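Local atomic coordinates of ribose-phosphate pyrophosphokinase (PDB entry 4TWB), a protein that catalyses the transfer of the pyrophosphoryl group of ATP to ribose 5-phosphate, making phosphoribosyl diphosphate (PRPP) and AMP for nucleotide biosynthesis. Residues A[1-6]-A[49-54]; A[79-84]-A[117-122]; A[146-151]-A[279-284]; A[156-161]-A[208-213]; A[241-246]-A[264-269]. All coordinates share one frame; numbering follows the deposited sequence.

How the contacts relate
The contacts fall into two sheets. Contacts 1 and 2 lie in the mixed N-terminal sheet, with centres 9 Å apart. Their strands 49-53 and 81-86 are neighbours, and Leu52 N probably bonds to Thr83 O. Contacts 3, 4 and 5 belong to the parallel sheet of the phosphoribosyltransferase domain. Contacts 4 and 5 meet through neighbouring strands 211-216 and 239-244. Contacts 5 and 3 meet through strands 262-268 and 279-281. Along the chain, contacts 1 and 2 come first, while contacts 4 and 5 lie between the two segments of contact 3. Contacts 1 and 4 are about 40 Å apart between centres. The subunit thus has two sheet cores, consistent with two PRTase-like domains.

Contact 1 (A[1-6]-A[49-54]); sequences MIIIGG and EVLLVQ
Ile4 and Val50 form the apolar centre on one face of this strand pair. CG1 and CD1 of Ile4 both lie against the CG1 methyl of Val50, with Ile4 CG1 and Val50 CG1 3.6 Å apart. On the same face, Leu52 turns its CD2 back toward the other strand, against Ile4 O. Helix 60-76 packs on this face through Leu67 and Ile74.

The other face carries Ile3, Leu51 and Val53. Ile3 CG1 is 4.1 Å from Leu51 CB, and Ile3 CG2 is 4.3 Å from Val53 CG2. Leu16 of helix 12-20 touches Ile3 here. Met1 reaches Leu51 with its end. Its chain bends at chi3 (70°), and CE lies beside the isobutyl group of Leu51, 3.6 Å from CD2.

Between the faces runs a parallel ladder of five backbone hydrogen bonds. It starts with Ile2 N to Glu49 O at 2.9 Å and ends with Gly6 N to Val53 O at 2.8 Å.

The polar groups sit at the two ends. Glu49 OE2 lies 3.6 Å from Met1 CG, and Met1 N is bonded to Glu48. Gln54 brings its amide against Gly6, and its OE1 accepts from Ala8 N and Ser7 OG.

The chemistry is that of interior strands in an alpha/beta sheet. The main chain satisfies its own polar groups, and the branched side chains are left to pack against helices on both faces.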
# COMPACT_ATOMS: atom_id res chain seq x y z
N MET A 1 -23.26 17.52 -8.31
CA MET A 1 -22.43 16.95 -7.25
C MET A 1 -22.87 15.55 -6.87
O MET A 1 -24.07 15.30 -6.72
CB MET A 1 -22.49 17.82 -5.99
CG MET A 1 -21.59 19.03 -6.03
SD MET A 1 -21.30 19.65 -4.36
CE MET A 1 -20.28 18.35 -3.71
N ILE A 2 -21.90 14.65 -6.71
CA ILE A 2 -22.19 13.33 -6.16
C ILE A 2 -21.09 12.86 -5.20
O ILE A 2 -19.96 13.34 -5.23
CB ILE A 2 -22.40 12.25 -7.24
CG1 ILE A 2 -21.10 11.97 -7.98
CG2 ILE A 2 -23.48 12.68 -8.22
CD1 ILE A 2 -21.24 10.84 -8.96
N ILE A 3 -21.46 11.91 -4.36
CA ILE A 3 -20.55 11.36 -3.37
C ILE A 3 -20.16 9.97 -3.82
O ILE A 3 -21.03 9.13 -4.08
CB ILE A 3 -21.23 11.23 -1.99
CG1 ILE A 3 -21.52 12.61 -1.41
CG2 ILE A 3 -20.35 10.43 -1.05
CD1 ILE A 3 -22.44 12.55 -0.22
N ILE A 4 -18.86 9.72 -3.91
CA ILE A 4 -18.40 8.37 -4.19
C ILE A 4 -17.76 7.81 -2.95
O ILE A 4 -16.80 8.38 -2.45
CB ILE A 4 -17.38 8.32 -5.34
CG1 ILE A 4 -18.01 8.82 -6.64
CG2 ILE A 4 -16.88 6.90 -5.52
CD1 ILE A 4 -17.03 9.01 -7.76
N GLY A 5 -18.30 6.71 -2.46
CA GLY A 5 -17.73 6.02 -1.31
C GLY A 5 -16.66 5.01 -1.69
O GLY A 5 -16.93 4.04 -2.41
N GLY A 6 -15.45 5.23 -1.20
CA GLY A 6 -14.36 4.32 -1.48
C GLY A 6 -14.50 2.99 -0.77
O GLY A 6 -15.58 2.63 -0.31
N GLU A 49 -19.27 16.98 -10.23
CA GLU A 49 -18.31 17.32 -9.18
C GLU A 49 -18.36 16.20 -8.15
O GLU A 49 -19.43 15.83 -7.66
CB GLU A 49 -18.67 18.64 -8.52
CG GLU A 49 -18.12 19.86 -9.24
CD GLU A 49 -18.55 21.17 -8.58
OE1 GLU A 49 -17.69 22.08 -8.44
OE2 GLU A 49 -19.74 21.28 -8.19
N VAL A 50 -17.21 15.64 -7.83
CA VAL A 50 -17.20 14.46 -6.98
C VAL A 50 -16.70 14.72 -5.56
O VAL A 50 -15.80 15.53 -5.32
CB VAL A 50 -16.38 13.33 -7.61
CG1 VAL A 50 -16.45 12.08 -6.76
CG2 VAL A 50 -16.90 13.04 -9.00
N LEU A 51 -17.33 14.04 -4.61
CA LEU A 51 -16.86 14.03 -3.24
C LEU A 51 -16.48 12.59 -2.93
O LEU A 51 -17.36 11.76 -2.69
CB LEU A 51 -17.96 14.49 -2.28
CG LEU A 51 -18.43 15.94 -2.38
CD1 LEU A 51 -19.38 16.26 -1.24
CD2 LEU A 51 -17.24 16.90 -2.38
N LEU A 52 -15.18 12.32 -2.97
CA LEU A 52 -14.68 10.99 -2.68
C LEU A 52 -14.47 10.84 -1.18
O LEU A 52 -13.78 11.66 -0.56
CB LEU A 52 -13.35 10.79 -3.41
CG LEU A 52 -12.86 9.37 -3.76
CD1 LEU A 52 -11.35 9.32 -3.54
CD2 LEU A 52 -13.56 8.29 -2.96
N VAL A 53 -15.06 9.82 -0.58
CA VAL A 53 -14.78 9.47 0.79
C VAL A 53 -13.91 8.22 0.88
O VAL A 53 -14.37 7.12 0.57
CB VAL A 53 -16.07 9.24 1.57
CG1 VAL A 53 -15.74 8.77 3.00
CG2 VAL A 53 -16.91 10.51 1.60
N GLN A 54 -12.65 8.40 1.29
CA GLN A 54 -11.70 7.31 1.50
C GLN A 54 -10.88 7.61 2.73
O GLN A 54 -10.06 8.52 2.71
CB GLN A 54 -10.73 7.17 0.32
CG GLN A 54 -10.96 5.97 -0.56
CD GLN A 54 -10.75 4.66 0.16
OE1 GLN A 54 -11.71 4.00 0.55
NE2 GLN A 54 -9.51 4.26 0.33

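Contact 2 (A[79-84]-A[117-122]); sequences AKKLTA and GVNTLV
Asn119 and Leu82 carry the polar part of this contact. The amide oxygen OD1 of Asn119 accepts from Leu82 N at 2.8 Å. The bond is nearly straight (171°) and lies in the carboxamide plane, on a lone pair. Leu82 O in turn accepts two donors, Asn119 N at 2.9 Å and Thr120 N at 3.1 Å. The Asn119 side chain accepts here much as a strand carbonyl would, just before strand 120-124. At the edge, the extended Lys81 lays its CG beside Asn119 OD1. Further on, Ala84 N bonds to Thr120 O, and Val122 N to Ala84 O.

These strands belong to the beta-alpha-beta unit formed by strand 81-86, helix 105-114 and strand 120-124. Gly117, with positive phi, is the C-prime residue of the Schellman motif that ends the helix.

Apolar contacts lie on both faces. Val118 meets two partners with its two methyls: CG2 is 3.6 Å from Leu82 CD1, and CG1 is 3.6 Å from Ala84 CB. On the other face, Thr83 and Thr120 lie side by side and point the same way. Their CG2 methyls are 3.7 Å apart, each anti to its own backbone N. Thr83 CG2 also touches Val122 CG2 at 3.9 Å.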
# COMPACT_ATOMS: atom_id res chain seq x y z
N ALA A 79 -14.99 13.40 -14.55
CA ALA A 79 -15.35 14.27 -13.43
C ALA A 79 -14.82 15.70 -13.55
O ALA A 79 -13.71 15.92 -14.05
CB ALA A 79 -14.88 13.66 -12.13
N LYS A 80 -15.61 16.67 -13.08
CA LYS A 80 -15.27 18.09 -13.23
C LYS A 80 -14.34 18.57 -12.13
O LYS A 80 -13.49 19.45 -12.32
CB LYS A 80 -16.54 18.96 -13.26
CG LYS A 80 -16.38 20.32 -13.96
CD LYS A 80 -16.25 20.17 -15.50
CE LYS A 80 -14.83 19.76 -15.94
NZ LYS A 80 -14.77 19.07 -17.27
N LYS A 81 -14.51 17.97 -10.96
CA LYS A 81 -13.70 18.33 -9.79
C LYS A 81 -13.66 17.13 -8.85
O LYS A 81 -14.67 16.44 -8.65
CB LYS A 81 -14.32 19.53 -9.08
CG LYS A 81 -13.39 20.28 -8.14
CD LYS A 81 -14.19 21.06 -7.11
CE LYS A 81 -13.38 22.19 -6.50
NZ LYS A 81 -14.23 23.04 -5.61
N LEU A 82 -12.48 16.87 -8.30
CA LEU A 82 -12.34 15.79 -7.34
C LEU A 82 -12.04 16.40 -5.98
O LEU A 82 -11.04 17.11 -5.81
CB LEU A 82 -11.21 14.84 -7.74
CG LEU A 82 -11.39 13.37 -7.35
CD1 LEU A 82 -10.04 12.80 -6.92
CD2 LEU A 82 -12.44 13.16 -6.26
N THR A 83 -12.91 16.11 -5.02
CA THR A 83 -12.67 16.45 -3.63
C THR A 83 -12.49 15.16 -2.86
O THR A 83 -13.40 14.33 -2.78
CB THR A 83 -13.83 17.25 -3.02
OG1 THR A 83 -13.88 18.55 -3.62
CG2 THR A 83 -13.64 17.38 -1.53
N ALA A 84 -11.30 14.99 -2.30
CA ALA A 84 -11.00 13.78 -1.54
C ALA A 84 -11.19 14.04 -0.07
O ALA A 84 -10.46 14.83 0.53
CB ALA A 84 -9.58 13.32 -1.82
N GLY A 117 -4.89 13.48 -9.50
CA GLY A 117 -6.05 14.30 -9.82
C GLY A 117 -6.95 14.87 -8.72
O GLY A 117 -8.04 15.36 -9.01
N VAL A 118 -6.51 14.80 -7.46
CA VAL A 118 -7.28 15.39 -6.37
C VAL A 118 -7.15 16.91 -6.38
O VAL A 118 -6.04 17.47 -6.33
CB VAL A 118 -6.86 14.83 -4.99
CG1 VAL A 118 -7.64 15.50 -3.90
CG2 VAL A 118 -7.07 13.33 -4.94
N ASN A 119 -8.29 17.59 -6.44
CA ASN A 119 -8.30 19.05 -6.50
C ASN A 119 -8.35 19.65 -5.11
O ASN A 119 -7.60 20.57 -4.77
CB ASN A 119 -9.52 19.54 -7.29
CG ASN A 119 -9.47 19.14 -8.75
OD1 ASN A 119 -10.34 18.43 -9.25
ND2 ASN A 119 -8.43 19.59 -9.44
N THR A 120 -9.25 19.10 -4.29
CA THR A 120 -9.45 19.59 -2.95
C THR A 120 -9.32 18.44 -1.99
O THR A 120 -9.95 17.39 -2.18
CB THR A 120 -10.85 20.24 -2.80
OG1 THR A 120 -10.79 21.59 -3.27
CG2 THR A 120 -11.28 20.25 -1.35
N LEU A 121 -8.51 18.64 -0.95
CA LEU A 121 -8.28 17.64 0.10
C LEU A 121 -8.92 18.04 1.43
O LEU A 121 -8.66 19.13 1.95
CB LEU A 121 -6.78 17.41 0.26
CG LEU A 121 -6.28 16.58 1.44
CD1 LEU A 121 -6.89 15.21 1.43
CD2 LEU A 121 -4.76 16.48 1.37
N VAL A 122 -9.75 17.16 1.98
CA VAL A 122 -10.43 17.40 3.26
C VAL A 122 -9.95 16.40 4.31
O VAL A 122 -10.12 15.19 4.13
CB VAL A 122 -11.95 17.25 3.13
CG1 VAL A 122 -12.59 17.53 4.46
CG2 VAL A 122 -12.48 18.19 2.08

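Contact 3 (A[146-151]-A[279-284]); sequences HQIARK and ITIDVS
Gln147 points its flat amide at the chain around Asp282 and Val283. NE2 donates to Asp282 O at 3.1 Å. The donor stands above the carbonyl plane, and the acceptor is tilted 16° from the amide plane. OE1 lies 3.4 Å from Val283 CA, and its hydrogen bond goes to Ser286 OG of helix 284-289. The chain is extended beyond CG, which carries the amide across to Asp282. Within the helix, His146 NE2 sits over the centre of one face of the Arg150 guanidinium, while Arg150 NH1 lies at the edge of the His146 ring.

Ile281 fills the middle of the contact. Its CD1 reaches the helix at Ile148 CA (3.9 Å) and also touches Lys151 CB. The Ile281 and Ile148 side chains cross at about a right angle. Ile281 CG2 lies 3.7 Å from Gln147 NE2. Lys151 CE rests 3.6 Å from Ile279 CG2.

Asp282 OD1 accepts from Ser284 N at 2.9 Å in an Asx turn, just where helix 284-289 begins. The arrangement is that of an alpha/beta sheet: helix 145-155 packs over strand 279-281, an outermost strand of the parallel phosphoribosyltransferase sheet.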
# COMPACT_ATOMS: atom_id res chain seq x y z
N HIS A 146 -16.53 20.99 18.40
CA HIS A 146 -17.87 21.15 18.95
C HIS A 146 -18.54 19.81 19.24
O HIS A 146 -19.24 19.67 20.24
CB HIS A 146 -18.77 22.04 18.08
CG HIS A 146 -20.23 21.96 18.43
ND1 HIS A 146 -20.83 22.83 19.31
CD2 HIS A 146 -21.20 21.11 18.02
CE1 HIS A 146 -22.11 22.53 19.43
NE2 HIS A 146 -22.36 21.49 18.65
N GLN A 147 -18.32 18.82 18.38
CA GLN A 147 -19.00 17.54 18.60
C GLN A 147 -18.40 16.80 19.79
O GLN A 147 -19.10 16.07 20.50
CB GLN A 147 -18.94 16.67 17.36
CG GLN A 147 -19.67 17.22 16.17
CD GLN A 147 -19.89 16.15 15.12
OE1 GLN A 147 -19.33 16.21 14.03
NE2 GLN A 147 -20.70 15.16 15.46
N ILE A 148 -17.11 16.97 20.01
CA ILE A 148 -16.46 16.39 21.17
C ILE A 148 -16.89 17.10 22.44
O ILE A 148 -17.17 16.47 23.45
CB ILE A 148 -14.93 16.44 21.01
CG1 ILE A 148 -14.50 15.47 19.91
CG2 ILE A 148 -14.24 16.09 22.32
CD1 ILE A 148 -13.06 15.64 19.52
N ALA A 149 -16.94 18.43 22.39
CA ALA A 149 -17.45 19.20 23.50
C ALA A 149 -18.86 18.72 23.86
O ALA A 149 -19.11 18.31 24.99
CB ALA A 149 -17.43 20.68 23.18
N ARG A 150 -19.78 18.73 22.90
CA ARG A 150 -21.15 18.28 23.18
C ARG A 150 -21.18 16.91 23.89
O ARG A 150 -21.90 16.74 24.86
CB ARG A 150 -22.04 18.30 21.91
CG ARG A 150 -23.57 18.09 22.15
CD ARG A 150 -24.49 19.12 21.42
NE ARG A 150 -24.55 18.98 19.96
CZ ARG A 150 -25.25 19.77 19.14
NH1 ARG A 150 -25.96 20.78 19.62
NH2 ARG A 150 -25.24 19.56 17.82
N LYS A 151 -20.36 15.96 23.42
CA LYS A 151 -20.37 14.61 23.97
C LYS A 151 -19.81 14.57 25.39
O LYS A 151 -20.41 13.94 26.26
CB LYS A 151 -19.62 13.61 23.09
CG LYS A 151 -19.97 12.14 23.40
CD LYS A 151 -21.34 11.80 22.85
CE LYS A 151 -21.81 10.41 23.25
NZ LYS A 151 -23.18 10.11 22.74
N ILE A 279 -17.14 4.90 22.98
CA ILE A 279 -18.05 5.95 22.56
C ILE A 279 -17.57 6.53 21.24
O ILE A 279 -16.49 7.11 21.15
CB ILE A 279 -18.19 7.02 23.65
CG1 ILE A 279 -18.95 6.43 24.84
CG2 ILE A 279 -18.88 8.25 23.10
CD1 ILE A 279 -19.08 7.36 26.02
N THR A 280 -18.36 6.32 20.19
CA THR A 280 -17.94 6.71 18.85
C THR A 280 -18.76 7.86 18.31
O THR A 280 -19.95 7.71 18.05
CB THR A 280 -18.04 5.54 17.85
OG1 THR A 280 -17.16 4.48 18.24
CG2 THR A 280 -17.67 6.01 16.45
N ILE A 281 -18.12 9.00 18.13
CA ILE A 281 -18.76 10.17 17.54
C ILE A 281 -18.69 10.09 16.02
O ILE A 281 -17.62 9.89 15.46
CB ILE A 281 -18.07 11.47 17.98
CG1 ILE A 281 -18.13 11.60 19.51
CG2 ILE A 281 -18.70 12.66 17.30
CD1 ILE A 281 -17.37 12.81 20.06
N ASP A 282 -19.83 10.26 15.36
CA ASP A 282 -19.87 10.34 13.90
C ASP A 282 -19.61 11.79 13.50
O ASP A 282 -20.44 12.66 13.72
CB ASP A 282 -21.22 9.83 13.37
CG ASP A 282 -21.46 10.16 11.91
OD1 ASP A 282 -20.52 10.66 11.24
OD2 ASP A 282 -22.59 9.91 11.43
N VAL A 283 -18.44 12.04 12.93
CA VAL A 283 -18.00 13.40 12.66
C VAL A 283 -18.42 13.90 11.28
O VAL A 283 -17.90 14.92 10.81
CB VAL A 283 -16.46 13.51 12.74
CG1 VAL A 283 -16.00 13.37 14.19
CG2 VAL A 283 -15.79 12.46 11.84
N SER A 284 -19.34 13.19 10.63
CA SER A 284 -19.84 13.62 9.32
C SER A 284 -20.41 15.04 9.39
O SER A 284 -20.18 15.86 8.50
CB SER A 284 -20.92 12.66 8.83
OG SER A 284 -20.46 11.33 8.90

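Contact 4 (A[156-161]-A[208-213]); sequences IEDPFI and KGKDVV
Strands 159-161 and 211-213 run parallel, their axes 35° apart, joined by three backbone hydrogen bonds: Asp211 N to the carbonyl O of Asp158 just before the strand, Phe160 N to Asp211 O, and Val213 N to Phe160 O at 2.8 Å.

Ile156 comes over the face that carries Asp211 and Val213. Its CG2 lies 3.6 Å from Asp211 CB. Ile152 of helix 145-155 also touches Val213. On the other face, Phe160 sends its ring away from the pair (chi1 -176°, CG anti to the backbone N). Its CB stays behind and rests 4.0 Å from Lys210 CB. Lys210 CD and Val212 CG2 approach the ring obliquely.

The polar groups gather at the start of the strands. Lys210 bends at chi4 (-57°), which brings NZ to the Asp158 carboxylate. The two side chains cross at about a right angle. The salt bridge is long, with NZ 3.6 Å from Asp158 OD1. Asp211 OD2 sits 2.7 Å from Glu157 O, while Asp211 OD1 is bonded to Ser239 OG of the neighbouring strand 239-244.

The chemistry changes along the pair. Charged groups meet where the chain enters the phosphoribosyltransferase sheet, and hydrophobic side chains follow toward its core. The Asp158-Lys210 salt bridge closes the entry of the pair, ahead of an apolar interior.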
# COMPACT_ATOMS: atom_id res chain seq x y z
N ILE A 156 -19.95 13.61 31.04
CA ILE A 156 -19.08 13.95 32.15
C ILE A 156 -19.62 15.08 33.02
O ILE A 156 -19.79 16.22 32.55
CB ILE A 156 -17.66 14.23 31.66
CG1 ILE A 156 -17.20 13.03 30.82
CG2 ILE A 156 -16.73 14.51 32.83
CD1 ILE A 156 -15.75 12.70 30.94
N GLU A 157 -19.90 14.74 34.27
CA GLU A 157 -20.39 15.70 35.25
C GLU A 157 -19.20 16.37 35.91
O GLU A 157 -18.41 15.72 36.58
CB GLU A 157 -21.22 14.95 36.29
CG GLU A 157 -22.17 15.80 37.10
CD GLU A 157 -22.95 14.99 38.12
OE1 GLU A 157 -22.43 13.93 38.55
OE2 GLU A 157 -24.07 15.40 38.49
N ASP A 158 -19.05 17.68 35.71
CA ASP A 158 -17.90 18.42 36.25
C ASP A 158 -16.58 18.02 35.56
O ASP A 158 -15.73 17.36 36.15
CB ASP A 158 -17.80 18.26 37.78
CG ASP A 158 -16.84 19.24 38.42
OD1 ASP A 158 -16.26 18.91 39.48
OD2 ASP A 158 -16.66 20.35 37.87
N PRO A 159 -16.42 18.43 34.29
CA PRO A 159 -15.25 18.06 33.50
C PRO A 159 -14.05 18.97 33.72
O PRO A 159 -14.18 20.19 33.76
CB PRO A 159 -15.74 18.25 32.06
CG PRO A 159 -17.18 18.68 32.15
CD PRO A 159 -17.36 19.24 33.51
N PHE A 160 -12.88 18.38 33.86
CA PHE A 160 -11.64 19.10 33.72
C PHE A 160 -10.93 18.56 32.47
O PHE A 160 -10.83 17.35 32.28
CB PHE A 160 -10.76 18.94 34.96
CG PHE A 160 -9.49 19.74 34.91
CD1 PHE A 160 -9.40 20.97 35.54
CD2 PHE A 160 -8.39 19.27 34.21
CE1 PHE A 160 -8.24 21.70 35.49
CE2 PHE A 160 -7.23 20.00 34.16
CZ PHE A 160 -7.15 21.22 34.80
N ILE A 161 -10.46 19.43 31.60
CA ILE A 161 -9.88 18.98 30.35
C ILE A 161 -8.37 19.10 30.33
O ILE A 161 -7.81 20.19 30.38
CB ILE A 161 -10.53 19.69 29.16
CG1 ILE A 161 -11.90 19.04 28.91
CG2 ILE A 161 -9.66 19.58 27.93
CD1 ILE A 161 -12.89 19.97 28.31
N LYS A 208 -7.98 18.47 41.31
CA LYS A 208 -8.37 17.85 42.57
C LYS A 208 -9.88 17.62 42.61
O LYS A 208 -10.66 18.56 42.53
CB LYS A 208 -7.92 18.76 43.73
CG LYS A 208 -7.98 18.14 45.12
CD LYS A 208 -6.66 17.48 45.50
CE LYS A 208 -6.75 16.83 46.87
NZ LYS A 208 -5.53 16.03 47.19
N GLY A 209 -10.28 16.36 42.71
CA GLY A 209 -11.68 15.99 42.87
C GLY A 209 -12.55 16.09 41.63
O GLY A 209 -13.75 15.82 41.70
N LYS A 210 -11.95 16.46 40.50
CA LYS A 210 -12.70 16.64 39.25
C LYS A 210 -12.66 15.41 38.33
O LYS A 210 -11.78 14.57 38.44
CB LYS A 210 -12.22 17.88 38.51
CG LYS A 210 -12.41 19.17 39.28
CD LYS A 210 -12.55 20.36 38.36
CE LYS A 210 -12.75 21.66 39.14
NZ LYS A 210 -13.94 21.59 40.06
N ASP A 211 -13.64 15.32 37.43
CA ASP A 211 -13.69 14.26 36.42
C ASP A 211 -12.86 14.64 35.20
O ASP A 211 -13.35 15.30 34.29
CB ASP A 211 -15.13 14.02 35.97
CG ASP A 211 -15.92 13.17 36.93
OD1 ASP A 211 -15.31 12.32 37.61
OD2 ASP A 211 -17.15 13.34 37.01
N VAL A 212 -11.61 14.19 35.17
CA VAL A 212 -10.68 14.59 34.12
C VAL A 212 -10.92 13.90 32.77
O VAL A 212 -11.28 12.72 32.72
CB VAL A 212 -9.24 14.36 34.55
CG1 VAL A 212 -8.28 14.69 33.41
CG2 VAL A 212 -8.93 15.19 35.78
N VAL A 213 -10.75 14.66 31.70
CA VAL A 213 -10.82 14.12 30.35
C VAL A 213 -9.53 14.46 29.63
O VAL A 213 -9.22 15.63 29.41
CB VAL A 213 -11.97 14.72 29.55
CG1 VAL A 213 -12.07 14.07 28.18
CG2 VAL A 213 -13.26 14.56 30.30

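Contact 5 (A[241-246]-A[264-269]); sequences TAAAIH and TLIGTN
Thr241 and Thr264 lie side by side and point the same way on neighbouring parallel strands. Thr241 CG2, anti to its backbone N, rests 3.7 Å from Thr264 CB. Next along the pair, Ala242 and Ala243 each face a larger partner on opposite faces of the sheet. Leu265 curls its CD2 back toward the first strand, 3.6 Å from Ala242 CB. On the other face, Ile266 lays its CB 3.7 Å from Ala243 CB. Its side chain also meets Ile279 and Ile281 of the next strand.

Ile245 and Thr268 are side by side and point the same way. Thr268 OG1 stands between the backbone N and the carbonyl carbon (chi1 88°), the crowded position. From there it donates to Ile245 O at 2.9 Å and accepts from Thr270 N. Thr268 N makes a weak bond to the same Ile245 O. Ile245 CG2 sits over the centre of one face of the His246 ring, 3.6 Å above it. The histidine nitrogens bond to Thr270 OG1 and to backbone oxygens at Val124 and Glu125.

Backbone bonds join Ala242 N to Thr264 O, Ile266 N to Ala242 O, and Ala244 N to Ile266 O. In the PRTase fold the phosphoribosyl site lies at the C-terminal strand ends, consistent with the Ala244 side chain about 5 Å from that of Asp216 (predicted site) and that of Ala242 about 8 Å from Gly222 (experimental site).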
# COMPACT_ATOMS: atom_id res chain seq x y z
N THR A 241 -11.14 10.03 31.96
CA THR A 241 -11.67 9.58 30.68
C THR A 241 -10.67 10.00 29.61
O THR A 241 -10.01 11.03 29.74
CB THR A 241 -13.04 10.21 30.39
OG1 THR A 241 -14.00 9.73 31.34
CG2 THR A 241 -13.51 9.83 29.01
N ALA A 242 -10.54 9.20 28.56
CA ALA A 242 -9.64 9.53 27.47
C ALA A 242 -10.40 9.73 26.17
O ALA A 242 -11.33 8.99 25.87
CB ALA A 242 -8.57 8.47 27.31
N ALA A 243 -10.00 10.74 25.41
CA ALA A 243 -10.66 11.07 24.15
C ALA A 243 -9.65 11.44 23.07
O ALA A 243 -8.69 12.16 23.32
CB ALA A 243 -11.65 12.22 24.36
N ALA A 244 -9.87 10.93 21.87
CA ALA A 244 -9.06 11.34 20.73
C ALA A 244 -9.91 11.33 19.47
O ALA A 244 -10.92 10.62 19.39
CB ALA A 244 -7.87 10.44 20.58
N ILE A 245 -9.51 12.10 18.48
CA ILE A 245 -10.20 12.06 17.20
C ILE A 245 -9.94 10.70 16.49
O ILE A 245 -10.88 10.02 16.06
CB ILE A 245 -9.80 13.25 16.29
CG1 ILE A 245 -10.33 14.57 16.87
CG2 ILE A 245 -10.32 13.06 14.89
CD1 ILE A 245 -9.50 15.14 18.03
N HIS A 246 -8.67 10.31 16.41
CA HIS A 246 -8.28 9.07 15.77
C HIS A 246 -7.88 8.02 16.80
O HIS A 246 -6.80 8.10 17.39
CB HIS A 246 -7.12 9.31 14.80
CG HIS A 246 -7.35 10.46 13.87
ND1 HIS A 246 -8.34 10.44 12.91
CD2 HIS A 246 -6.74 11.66 13.76
CE1 HIS A 246 -8.32 11.58 12.24
NE2 HIS A 246 -7.36 12.34 12.75
N THR A 264 -13.70 5.36 30.57
CA THR A 264 -14.40 5.56 29.31
C THR A 264 -13.43 5.94 28.21
O THR A 264 -12.42 6.60 28.46
CB THR A 264 -15.46 6.67 29.45
OG1 THR A 264 -16.19 6.48 30.67
CG2 THR A 264 -16.42 6.66 28.29
N LEU A 265 -13.74 5.53 26.98
CA LEU A 265 -12.96 5.92 25.81
C LEU A 265 -13.83 6.61 24.77
O LEU A 265 -14.84 6.05 24.34
CB LEU A 265 -12.29 4.72 25.17
CG LEU A 265 -10.95 4.34 25.76
CD1 LEU A 265 -10.34 3.26 24.91
CD2 LEU A 265 -10.04 5.55 25.83
N ILE A 266 -13.43 7.82 24.37
CA ILE A 266 -14.15 8.56 23.34
C ILE A 266 -13.33 8.72 22.09
O ILE A 266 -12.21 9.23 22.14
CB ILE A 266 -14.55 9.95 23.82
CG1 ILE A 266 -15.57 9.86 24.94
CG2 ILE A 266 -15.13 10.73 22.67
CD1 ILE A 266 -15.74 11.16 25.69
N GLY A 267 -13.89 8.28 20.97
CA GLY A 267 -13.26 8.45 19.67
C GLY A 267 -14.27 8.83 18.61
O GLY A 267 -15.44 9.11 18.91
N THR A 268 -13.83 8.82 17.35
CA THR A 268 -14.70 9.15 16.23
C THR A 268 -14.55 8.13 15.11
O THR A 268 -13.65 7.27 15.14
CB THR A 268 -14.37 10.54 15.64
OG1 THR A 268 -13.37 10.42 14.63
CG2 THR A 268 -13.89 11.48 16.70
N ASN A 269 -15.41 8.27 14.10
CA ASN A 269 -15.42 7.35 12.99
C ASN A 269 -14.53 7.76 11.82
O ASN A 269 -14.85 7.51 10.66
CB ASN A 269 -16.86 7.07 12.53
CG ASN A 269 -17.57 8.32 12.01
OD1 ASN A 269 -17.15 9.44 12.27
ND2 ASN A 269 -18.65 8.11 11.26